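Erythrocyte membrane protein 1 (Plasmodium falciparum, PDB 2XU0) probably binds host cell surface receptors as a parasite adhesin, the chain here being its N-terminal segment and first Duffy-binding-like domain, implicated in rosetting. Local coordinates at residues Val334-Arg339 with Ser464-Lys468; Cys354-Ala360 with Thr469-Val475. The protein carries 10 engineered substitutions. One frame throughout, in Å; residues are numbered along the deposited sequence.

Overall arrangement
Both interactions lie toward one end of the elongated, largely helical chain, in the disulfide-rich C-terminal part of the Duffy-binding-like domain, with centres about 15 Å apart. Interaction 1 joins the end of helix 311-338 to the 3-10 segment 465-467; interaction 2 ties the loop before helix 371-407 to the loop leading into strand 475-477. Along the chain the segments alternate, 334-339, 354-360, 464-468 and 469-475, and the last two are continuous, so the chain goes straight from one contact into the next. Disulfides Cys338-Cys373 and Cys377-Cys467 tie interaction 1 to helix 371-407, and Cys354-Cys470 joins interaction 2, so the tail is cross-linked to helix and loop, away from the magnesium and proline sites.

Interaction 1: Val334-Arg339 with Ser464-Lys468; sequences VKKECR and SEYCK
The C-terminal end of helix 311-338, in the C-terminal subdomain of the Duffy-binding-like fold, packs against the 3-10 segment 465-467, with Tyr466 as the central side chain. Lys335 lies over one face of the Tyr466 ring in a CH-pi contact, its CG 3.7 Å from the ring centroid. With CG anti to the backbone N (chi1 -164°) and the chain extended beyond it, Lys335 runs across the ring to the phenol end, where NZ gives a weak hydrogen bond of 3.3 Å to Tyr466 OH. Glu465 CG covers the opposite face, so the ring is sandwiched between two aliphatic stems. At the ring edge stands Arg339: its NE lies near the ring plane, 3.7 Å from Tyr466 CD1, while CD1 in turn sits over the guanidinium face, the two planes being 77° apart. The guanidinium has two further partners. NH2 forms a long salt bridge of 3.5 Å with Glu465 OE1, the carboxylate standing almost perpendicular to it, and NH1 donates to a water whose oxygen also lies within bonding distance of Tyr466 O (2.8 Å). Around Tyr466 CB, at the root of the side chain, the packing is apolar. Val334 CG1 meets Cys467 SG at 3.6 Å, and Cys338 CB touches Tyr466 CB at 3.8 Å. Ser464 OG accepts from Tyr466 N at 3.2 Å, an ST turn that leads into the 3-10 segment. Helix 371-407 backs the contact: Val334 also rests on its Gln376 and Tyr380, and the disulfides Cys338-Cys373 and Cys377-Cys467 tie both segments to that helix, while Ile331, one turn before Lys335 on helix 311-338, touches Ser464 and Tyr466.

Interaction 2: Cys354-Ala360 with Thr469-Val475; sequences CTQTNLA and TCPLYGV. Engineered in segment 354-360: Ala360 (natural residue Ser).
A disulfide and two backbone hydrogen bonds join the loop 354-360 to the segment 469-475, which contains a type I beta turn from Pro471 to Gly474, in a cystine-rich part of the Duffy-binding-like domain. The covalent link is Cys354 SG to Cys470 SG, 2.0 Å, with a chi3 of -88° close to the relaxed right angle of a disulfide. The hydrogen bonds engage the first and last residues of 354-360. Val475 N donates to Cys354 O over 2.9 Å, approaching from well above the carbonyl plane, and Ala360 N donates to Leu472 O at 3.1 Å, only 19° from that carbonyl's plane. A straight CA-H...O contact of 3.3 Å from Thr355 CA to Val475 O extends the first pairing. Within the turn, Gly474 N bonds back to Pro471 O; Gly474 has positive phi and brings its CA to 3.1 Å from Thr357 O. Asn358 CG, anti to the backbone N (chi1 -158°), lays the amide along the turn: ND2 stands 3.1 Å from Tyr473 O at too poor an angle for a hydrogen bond, and OD1 bonds weakly to His361 N. The hydroxyls of Thr355 and Thr357 turn to partners outside the pair, both bonding to Asp353 and Thr357 also to Phe365 N.

Apolar contacts fill in around this frame. Cys354 CB meets Val475 CG2, and Leu359 CD1 reaches Cys470 CB at 4.1 Å. Tyr346 of strand 345-346 packs on Cys354, Pro471 and Val475. At the far end the engineered Ala360 places its CB 3.6 Å from Tyr473 CE2, meeting the ring obliquely, while Leu472 CB lies over one face of that ring.

Interaction 1: Val334-Arg339 with Ser464-Lys468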
ATOM      1  N   VAL A 334     -19.591   6.788  13.567  1.00 45.90           N
ATOM      2  CA  VAL A 334     -20.937   6.200  13.611  1.00 45.63           C
ATOM      3  C   VAL A 334     -21.362   6.057  15.085  1.00 48.93           C
ATOM      4  O   VAL A 334     -22.483   6.444  15.442  1.00 48.09           O
ATOM      5  CB  VAL A 334     -21.013   4.856  12.837  1.00 49.03           C
ATOM      6  CG1 VAL A 334     -22.260   4.059  13.207  1.00 48.49           C
ATOM      7  CG2 VAL A 334     -20.939   5.095  11.331  1.00 48.60           C
ATOM      8  N   LYS A 335     -20.439   5.579  15.935  1.00 43.47           N
ATOM      9  CA  LYS A 335     -20.708   5.418  17.352  1.00 44.06           C
ATOM     10  C   LYS A 335     -21.092   6.761  18.012  1.00 51.14           C
ATOM     11  O   LYS A 335     -22.084   6.790  18.738  1.00 51.74           O
ATOM     12  CB  LYS A 335     -19.542   4.729  18.094  1.00 44.91           C
ATOM     13  CG  LYS A 335     -19.965   4.214  19.465  1.00 54.23           C
ATOM     14  CD  LYS A 335     -18.843   3.625  20.291  1.00 61.83           C
ATOM     15  CE  LYS A 335     -19.428   3.074  21.574  1.00 80.65           C
ATOM     16  NZ  LYS A 335     -18.470   2.216  22.328  1.00 94.79           N
ATOM     17  N   LYS A 336     -20.368   7.865  17.727  1.00 48.47           N
ATOM     18  CA  LYS A 336     -20.714   9.165  18.328  1.00 49.43           C
ATOM     19  C   LYS A 336     -22.108   9.698  17.964  1.00 55.40           C
ATOM     20  O   LYS A 336     -22.703  10.413  18.763  1.00 57.43           O
ATOM     21  CB  LYS A 336     -19.600  10.221  18.198  1.00 52.09           C
ATOM     22  CG  LYS A 336     -19.502  10.921  16.848  1.00 75.38           C
ATOM     23  CD  LYS A 336     -18.480  12.064  16.871  1.00 89.45           C
ATOM     24  CE  LYS A 336     -19.051  13.400  17.299  1.00 97.66           C
ATOM     25  NZ  LYS A 336     -18.016  14.467  17.278  1.00104.83           N
ATOM     26  N   GLU A 337     -22.649   9.294  16.799  1.00 50.37           N
ATOM     27  CA  GLU A 337     -23.986   9.674  16.350  1.00 49.88           C
ATOM     28  C   GLU A 337     -25.064   8.641  16.735  1.00 50.20           C
ATOM     29  O   GLU A 337     -26.248   8.954  16.608  1.00 49.94           O
ATOM     30  CB  GLU A 337     -24.009   9.885  14.817  1.00 51.69           C
ATOM     31  CG  GLU A 337     -22.982  10.883  14.291  1.00 67.70           C
ATOM     32  CD  GLU A 337     -23.003  12.263  14.922  1.00 96.57           C
ATOM     33  OE1 GLU A 337     -24.091  12.882  14.976  1.00 87.18           O
ATOM     34  OE2 GLU A 337     -21.923  12.728  15.354  1.00 98.13           O
ATOM     35  N   CYS A 338     -24.668   7.418  17.164  1.00 43.66           N
ATOM     36  CA  CYS A 338     -25.607   6.325  17.452  1.00 42.51           C
ATOM     37  C   CYS A 338     -25.708   5.867  18.886  1.00 48.94           C
ATOM     38  O   CYS A 338     -26.788   5.450  19.308  1.00 48.36           O
ATOM     39  CB  CYS A 338     -25.343   5.138  16.528  1.00 41.68           C
ATOM     40  SG  CYS A 338     -25.577   5.504  14.773  1.00 45.29           S
ATOM     41  N   ARG A 339     -24.567   5.783  19.576  1.00 47.59           N
ATOM     42  CA  ARG A 339     -24.504   5.241  20.924  1.00 48.74           C
ATOM     43  C   ARG A 339     -23.586   6.062  21.805  1.00 56.28           C
ATOM     44  O   ARG A 339     -22.402   6.246  21.498  1.00 54.44           O
ATOM     45  CB  ARG A 339     -24.035   3.769  20.891  1.00 47.85           C
ATOM     46  CG  ARG A 339     -24.668   2.869  21.959  1.00 49.89           C
ATOM     47  CD  ARG A 339     -25.521   1.797  21.308  1.00 52.14           C
ATOM     48  NE  ARG A 339     -24.921   0.463  21.401  1.00 64.64           N
ATOM     49  CZ  ARG A 339     -25.216  -0.552  20.590  1.00 84.40           C
ATOM     50  NH1 ARG A 339     -26.085  -0.389  19.599  1.00 67.63           N
ATOM     51  NH2 ARG A 339     -24.629  -1.732  20.752  1.00 81.71           N
ATOM     52  N   SER A 464     -22.551  -1.502  10.703  1.00 42.19           N
ATOM     53  CA  SER A 464     -21.983  -1.350  12.049  1.00 42.34           C
ATOM     54  C   SER A 464     -22.999  -1.881  13.068  1.00 46.62           C
ATOM     55  O   SER A 464     -24.207  -1.759  12.846  1.00 45.77           O
ATOM     56  CB  SER A 464     -21.728   0.126  12.357  1.00 45.27           C
ATOM     57  OG  SER A 464     -21.406   0.287  13.731  1.00 50.58           O
ATOM     58  N   GLU A 465     -22.516  -2.425  14.198  1.00 43.48           N
ATOM     59  CA  GLU A 465     -23.381  -2.904  15.286  1.00 42.89           C
ATOM     60  C   GLU A 465     -24.265  -1.766  15.839  1.00 43.78           C
ATOM     61  O   GLU A 465     -25.373  -2.025  16.281  1.00 43.67           O
ATOM     62  CB  GLU A 465     -22.562  -3.562  16.420  1.00 44.32           C
ATOM     63  CG  GLU A 465     -21.684  -2.615  17.232  1.00 55.46           C
ATOM     64  CD  GLU A 465     -21.175  -3.168  18.550  1.00 78.30           C
ATOM     65  OE1 GLU A 465     -22.001  -3.618  19.378  1.00 79.27           O
ATOM     66  OE2 GLU A 465     -19.945  -3.112  18.772  1.00 75.24           O
ATOM     67  N   TYR A 466     -23.766  -0.520  15.792  1.00 40.15           N
ATOM     68  CA  TYR A 466     -24.457   0.691  16.255  1.00 40.26           C
ATOM     69  C   TYR A 466     -25.641   1.071  15.372  1.00 45.75           C
ATOM     70  O   TYR A 466     -26.465   1.881  15.778  1.00 46.42           O
ATOM     71  CB  TYR A 466     -23.459   1.857  16.412  1.00 40.41           C
ATOM     72  CG  TYR A 466     -22.291   1.485  17.298  1.00 42.96           C
ATOM     73  CD1 TYR A 466     -22.490   1.126  18.632  1.00 45.73           C
ATOM     74  CD2 TYR A 466     -21.000   1.398  16.785  1.00 43.46           C
ATOM     75  CE1 TYR A 466     -21.431   0.701  19.435  1.00 45.89           C
ATOM     76  CE2 TYR A 466     -19.929   0.990  17.583  1.00 44.50           C
ATOM     77  CZ  TYR A 466     -20.152   0.638  18.908  1.00 50.73           C
ATOM     78  OH  TYR A 466     -19.106   0.256  19.715  1.00 49.42           O
ATOM     79  N   CYS A 467     -25.736   0.457  14.187  1.00 43.62           N
ATOM     80  CA  CYS A 467     -26.758   0.687  13.160  1.00 44.00           C
ATOM     81  C   CYS A 467     -27.856  -0.354  13.159  1.00 48.78           C
ATOM     82  O   CYS A 467     -28.830  -0.191  12.415  1.00 47.58           O
ATOM     83  CB  CYS A 467     -26.107   0.801  11.782  1.00 43.75           C
ATOM     84  SG  CYS A 467     -24.903   2.138  11.665  1.00 47.85           S
ATOM     85  N   LYS A 468     -27.713  -1.435  13.963  1.00 45.39           N
ATOM     86  CA  LYS A 468     -28.738  -2.492  14.003  1.00 45.50           C
ATOM     87  C   LYS A 468     -30.088  -1.920  14.441  1.00 47.45           C
ATOM     88  O   LYS A 468     -30.126  -0.838  15.052  1.00 44.65           O
ATOM     89  CB  LYS A 468     -28.327  -3.653  14.930  1.00 48.02           C
ATOM     90  CG  LYS A 468     -27.178  -4.490  14.386  1.00 58.77           C
ATOM     91  CD  LYS A 468     -26.748  -5.559  15.379  1.00 68.54           C
ATOM     92  CE  LYS A 468     -25.854  -6.605  14.756  1.00 84.65           C
ATOM     93  NZ  LYS A 468     -24.470  -6.107  14.516  1.00 95.90           N
TER
HETATM   94  O   HOH W   1     -26.919   2.234  18.564  1.00 39.23           O

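Interaction 2: Cys354-Ala360 with Thr469-Val475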
ATOM      1  N   CYS A 354     -34.129   4.006  20.726  1.00 46.24           N
ATOM      2  CA  CYS A 354     -34.320   2.710  21.381  1.00 46.14           C
ATOM      3  C   CYS A 354     -34.771   2.799  22.849  1.00 50.01           C
ATOM      4  O   CYS A 354     -35.401   1.859  23.353  1.00 49.62           O
ATOM      5  CB  CYS A 354     -33.091   1.818  21.193  1.00 46.57           C
ATOM      6  SG  CYS A 354     -32.620   1.563  19.454  1.00 50.19           S
ATOM      7  N   THR A 355     -34.536   3.966  23.494  1.00 45.40           N
ATOM      8  CA  THR A 355     -34.967   4.249  24.867  1.00 45.71           C
ATOM      9  C   THR A 355     -36.491   4.504  24.945  1.00 50.83           C
ATOM     10  O   THR A 355     -37.077   4.415  26.031  1.00 50.62           O
ATOM     11  CB  THR A 355     -34.124   5.371  25.531  1.00 51.11           C
ATOM     12  OG1 THR A 355     -34.536   6.654  25.053  1.00 52.15           O
ATOM     13  CG2 THR A 355     -32.616   5.186  25.340  1.00 46.17           C
ATOM     14  N   GLN A 356     -37.126   4.812  23.799  1.00 47.92           N
ATOM     15  CA  GLN A 356     -38.570   5.073  23.714  1.00 47.74           C
ATOM     16  C   GLN A 356     -39.261   4.256  22.601  1.00 52.69           C
ATOM     17  O   GLN A 356     -40.392   4.578  22.216  1.00 50.60           O
ATOM     18  CB  GLN A 356     -38.828   6.572  23.511  1.00 48.45           C
ATOM     19  CG  GLN A 356     -38.274   7.438  24.633  1.00 58.64           C
ATOM     20  CD  GLN A 356     -38.587   8.883  24.402  1.00 69.26           C
ATOM     21  OE1 GLN A 356     -39.723   9.346  24.612  1.00 63.61           O
ATOM     22  NE2 GLN A 356     -37.575   9.623  23.970  1.00 55.38           N
ATOM     23  N   THR A 357     -38.585   3.196  22.096  1.00 51.11           N
ATOM     24  CA  THR A 357     -39.092   2.339  21.013  1.00 51.39           C
ATOM     25  C   THR A 357     -39.275   0.903  21.481  1.00 58.16           C
ATOM     26  O   THR A 357     -38.440   0.369  22.220  1.00 57.72           O
ATOM     27  CB  THR A 357     -38.181   2.458  19.763  1.00 56.48           C
ATOM     28  OG1 THR A 357     -38.190   3.814  19.323  1.00 50.81           O
ATOM     29  CG2 THR A 357     -38.602   1.552  18.599  1.00 54.84           C
ATOM     30  N   ASN A 358     -40.374   0.287  21.035  1.00 56.96           N
ATOM     31  CA  ASN A 358     -40.713  -1.102  21.310  1.00 58.15           C
ATOM     32  C   ASN A 358     -41.251  -1.714  20.017  1.00 64.72           C
ATOM     33  O   ASN A 358     -42.436  -1.561  19.702  1.00 63.35           O
ATOM     34  CB  ASN A 358     -41.721  -1.207  22.454  1.00 59.86           C
ATOM     35  CG  ASN A 358     -41.722  -2.553  23.128  1.00 80.05           C
ATOM     36  OD1 ASN A 358     -42.012  -3.590  22.515  1.00 75.13           O
ATOM     37  ND2 ASN A 358     -41.402  -2.562  24.416  1.00 69.51           N
ATOM     38  N   LEU A 359     -40.354  -2.369  19.248  1.00 63.99           N
ATOM     39  CA  LEU A 359     -40.689  -2.995  17.965  1.00 65.33           C
ATOM     40  C   LEU A 359     -41.682  -4.168  18.091  1.00 72.13           C
ATOM     41  O   LEU A 359     -42.475  -4.399  17.171  1.00 71.79           O
ATOM     42  CB  LEU A 359     -39.423  -3.388  17.173  1.00 65.37           C
ATOM     43  CG  LEU A 359     -38.412  -2.269  16.866  1.00 69.59           C
ATOM     44  CD1 LEU A 359     -37.152  -2.829  16.268  1.00 69.60           C
ATOM     45  CD2 LEU A 359     -38.984  -1.245  15.924  1.00 71.91           C
ATOM     46  N   ALA A 360     -41.670  -4.860  19.252  1.00 70.59           N
ATOM     47  CA  ALA A 360     -42.552  -5.982  19.593  1.00 71.34           C
ATOM     48  C   ALA A 360     -44.027  -5.575  19.669  1.00 77.87           C
ATOM     49  O   ALA A 360     -44.899  -6.400  19.402  1.00 78.17           O
ATOM     50  CB  ALA A 360     -42.118  -6.589  20.915  1.00 72.03           C
ATOM     51  N   THR A 469     -31.195  -2.627  14.096  1.00 44.83           N
ATOM     52  CA  THR A 469     -32.550  -2.225  14.501  1.00 44.91           C
ATOM     53  C   THR A 469     -32.591  -2.284  16.032  1.00 48.55           C
ATOM     54  O   THR A 469     -31.865  -3.085  16.618  1.00 45.77           O
ATOM     55  CB  THR A 469     -33.623  -3.158  13.894  1.00 51.67           C
ATOM     56  OG1 THR A 469     -33.383  -4.508  14.301  1.00 52.69           O
ATOM     57  CG2 THR A 469     -33.700  -3.071  12.380  1.00 50.04           C
ATOM     58  N   CYS A 470     -33.408  -1.434  16.680  1.00 46.35           N
ATOM     59  CA  CYS A 470     -33.536  -1.416  18.148  1.00 46.46           C
ATOM     60  C   CYS A 470     -33.710  -2.813  18.726  1.00 50.10           C
ATOM     61  O   CYS A 470     -34.549  -3.552  18.195  1.00 48.76           O
ATOM     62  CB  CYS A 470     -34.709  -0.538  18.581  1.00 46.58           C
ATOM     63  SG  CYS A 470     -34.391   1.231  18.484  1.00 50.57           S
ATOM     64  N   PRO A 471     -33.109  -3.128  19.908  1.00 47.37           N
ATOM     65  CA  PRO A 471     -33.464  -4.392  20.588  1.00 47.26           C
ATOM     66  C   PRO A 471     -34.991  -4.414  20.787  1.00 52.44           C
ATOM     67  O   PRO A 471     -35.551  -3.382  21.148  1.00 52.06           O
ATOM     68  CB  PRO A 471     -32.695  -4.306  21.911  1.00 48.70           C
ATOM     69  CG  PRO A 471     -31.562  -3.377  21.624  1.00 53.09           C
ATOM     70  CD  PRO A 471     -32.166  -2.336  20.721  1.00 48.75           C
ATOM     71  N   LEU A 472     -35.659  -5.525  20.396  1.00 50.61           N
ATOM     72  CA  LEU A 472     -37.123  -5.749  20.361  1.00 51.98           C
ATOM     73  C   LEU A 472     -38.032  -5.069  21.383  1.00 56.27           C
ATOM     74  O   LEU A 472     -39.117  -4.612  21.009  1.00 54.81           O
ATOM     75  CB  LEU A 472     -37.483  -7.255  20.292  1.00 52.53           C
ATOM     76  CG  LEU A 472     -37.097  -8.025  19.026  1.00 57.66           C
ATOM     77  CD1 LEU A 472     -37.318  -9.503  19.226  1.00 57.39           C
ATOM     78  CD2 LEU A 472     -37.898  -7.547  17.807  1.00 61.13           C
ATOM     79  N   TYR A 473     -37.639  -5.083  22.670  1.00 54.66           N
ATOM     80  CA  TYR A 473     -38.443  -4.533  23.779  1.00 55.25           C
ATOM     81  C   TYR A 473     -37.932  -3.174  24.291  1.00 60.12           C
ATOM     82  O   TYR A 473     -38.399  -2.686  25.328  1.00 60.92           O
ATOM     83  CB  TYR A 473     -38.540  -5.575  24.921  1.00 56.58           C
ATOM     84  CG  TYR A 473     -38.759  -6.983  24.407  1.00 57.86           C
ATOM     85  CD1 TYR A 473     -37.741  -7.933  24.461  1.00 59.74           C
ATOM     86  CD2 TYR A 473     -39.942  -7.331  23.756  1.00 58.25           C
ATOM     87  CE1 TYR A 473     -37.919  -9.215  23.935  1.00 59.85           C
ATOM     88  CE2 TYR A 473     -40.125  -8.602  23.215  1.00 58.85           C
ATOM     89  CZ  TYR A 473     -39.115  -9.542  23.311  1.00 64.77           C
ATOM     90  OH  TYR A 473     -39.315 -10.788  22.765  1.00 63.06           O
ATOM     91  N   GLY A 474     -37.006  -2.577  23.538  1.00 55.31           N
ATOM     92  CA  GLY A 474     -36.380  -1.302  23.860  1.00 54.77           C
ATOM     93  C   GLY A 474     -35.206  -1.410  24.810  1.00 58.34           C
ATOM     94  O   GLY A 474     -34.793  -2.515  25.186  1.00 57.05           O
ATOM     95  N   VAL A 475     -34.635  -0.248  25.174  1.00 56.16           N
ATOM     96  CA  VAL A 475     -33.500  -0.150  26.101  1.00 56.81           C
ATOM     97  C   VAL A 475     -33.784   0.829  27.245  1.00 62.13           C
ATOM     98  O   VAL A 475     -34.502   1.811  27.057  1.00 61.35           O
ATOM     99  CB  VAL A 475     -32.102   0.106  25.446  1.00 60.88           C
ATOM    100  CG1 VAL A 475     -31.744  -0.959  24.414  1.00 60.62           C
ATOM    101  CG2 VAL A 475     -31.989   1.504  24.846  1.00 60.76           C
TER